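Local atomic coordinates of protein F1 (Vaccinia virus ankara, PDB entry 4D2M), a protein that binds the BH3 region of the pro-apoptotic protein Bim and, as a Bcl-2-like viral protein, probably blocks apoptosis of the infected cell. Residues I145-G149 with M161-L165. The protein carries 1 engineered substitution. Residues are numbered along the deposited sequence.
Sequences ITELG and MFTLL
Two helical turns, 145-149 and 161-165, run antiparallel at 168° with axes 10.7 Å apart, meeting by van der Waals packing, mainly of apolar side chains, without hydrogen bonds across. In register, Ile145 and Phe162 are the closest pair, CA to CA 7.3 Å. Ile145 (m, m) sends CD1 to 3.6 Å from CG of Leu165, whose chi1 of -93° falls between wells; Ile145 CG2 meets Phe162 CD1 at 3.8 Å. Met161, extended (t, t) before a p turn at chi3, brings CE to 3.8 Å from CB of Leu148 (m, t) and 3.7 Å from Gly149 N. Phe162 (chi1 m, chi2 -14°) places CZ 3.7 Å from Gly149 CA; an ideal CB on Gly149 would point across and clash, 2.4 Å from Phe162 CZ. The Phe162 ring edge meets Ile145 O, 3.7 Å from Phe162 CE1; that carbonyl accepts the Gly149 N hydrogen bond (3.0 Å). Consecutive helices 135-150 and 155-169 thus form an antiparallel hairpin in the buried Bcl-2-like core. Ile145 and Leu165 also touch helix 118-131, Leu148 packs on helix 101-111, and Met66 of a second subunit lies against Ile145 and Phe162.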
# COMPACT_ATOMS: atom_id res chain seq x y z
N ILE A 145 -10.54 -9.17 14.25
CA ILE A 145 -9.55 -8.65 13.31
C ILE A 145 -8.31 -9.53 13.31
O ILE A 145 -7.69 -9.75 12.27
CB ILE A 145 -9.15 -7.19 13.63
CG1 ILE A 145 -10.34 -6.25 13.43
CG2 ILE A 145 -7.97 -6.74 12.78
CD1 ILE A 145 -10.86 -6.19 12.01
N THR A 146 -7.94 -10.03 14.49
CA THR A 146 -6.80 -10.93 14.61
C THR A 146 -7.06 -12.20 13.81
O THR A 146 -6.17 -12.71 13.13
CB THR A 146 -6.52 -11.28 16.08
OG1 THR A 146 -6.26 -10.08 16.81
CG2 THR A 146 -5.32 -12.21 16.18
N GLU A 147 -8.29 -12.70 13.88
CA GLU A 147 -8.68 -13.90 13.14
C GLU A 147 -8.65 -13.67 11.64
O GLU A 147 -8.26 -14.55 10.87
CB GLU A 147 -10.07 -14.37 13.57
CG GLU A 147 -10.10 -15.78 14.12
CD GLU A 147 -9.74 -16.82 13.07
OE1 GLU A 147 -10.42 -16.87 12.03
OE2 GLU A 147 -8.78 -17.58 13.30
N LEU A 148 -9.07 -12.48 11.20
CA LEU A 148 -8.99 -12.14 9.78
C LEU A 148 -7.54 -12.13 9.33
O LEU A 148 -7.24 -12.52 8.20
CB LEU A 148 -9.63 -10.77 9.51
CG LEU A 148 -11.16 -10.66 9.62
CD1 LEU A 148 -11.61 -9.27 9.19
CD2 LEU A 148 -11.86 -11.71 8.78
N GLY A 149 -6.65 -11.71 10.21
CA GLY A 149 -5.23 -11.67 9.91
C GLY A 149 -4.65 -13.06 9.74
O GLY A 149 -3.82 -13.29 8.85
N MET A 161 -4.82 -3.55 7.30
CA MET A 161 -6.02 -3.77 8.09
C MET A 161 -5.73 -3.55 9.57
O MET A 161 -6.50 -2.88 10.27
CB MET A 161 -6.56 -5.18 7.86
CG MET A 161 -7.76 -5.55 8.74
SD MET A 161 -8.34 -7.23 8.43
CE MET A 161 -6.93 -8.20 8.98
N PHE A 162 -4.64 -4.14 10.05
CA PHE A 162 -4.23 -3.98 11.45
C PHE A 162 -4.06 -2.51 11.80
O PHE A 162 -4.56 -2.04 12.82
CB PHE A 162 -2.92 -4.73 11.72
CG PHE A 162 -3.04 -6.23 11.67
CD1 PHE A 162 -4.28 -6.86 11.69
CD2 PHE A 162 -1.90 -7.02 11.61
CE1 PHE A 162 -4.38 -8.24 11.65
CE2 PHE A 162 -2.00 -8.40 11.58
CZ PHE A 162 -3.23 -9.01 11.60
N THR A 163 -3.35 -1.78 10.94
CA THR A 163 -3.03 -0.39 11.21
C THR A 163 -4.30 0.45 11.31
O THR A 163 -4.51 1.16 12.29
CB THR A 163 -2.11 0.18 10.11
OG1 THR A 163 -0.91 -0.61 10.05
CG2 THR A 163 -1.73 1.63 10.40
N LEU A 164 -5.16 0.34 10.30
CA LEU A 164 -6.41 1.08 10.28
C LEU A 164 -7.28 0.76 11.49
O LEU A 164 -7.68 1.65 12.23
CB LEU A 164 -7.18 0.76 8.99
CG LEU A 164 -8.63 1.27 8.91
CD1 LEU A 164 -8.71 2.76 9.20
CD2 LEU A 164 -9.21 0.96 7.53
N LEU A 165 -7.58 -0.52 11.70
CA LEU A 165 -8.52 -0.91 12.74
C LEU A 165 -7.99 -0.61 14.14
O LEU A 165 -8.78 -0.34 15.05
CB LEU A 165 -8.87 -2.39 12.62
CG LEU A 165 -10.12 -2.71 11.79
CD1 LEU A 165 -11.38 -2.24 12.50
CD2 LEU A 165 -10.03 -2.12 10.39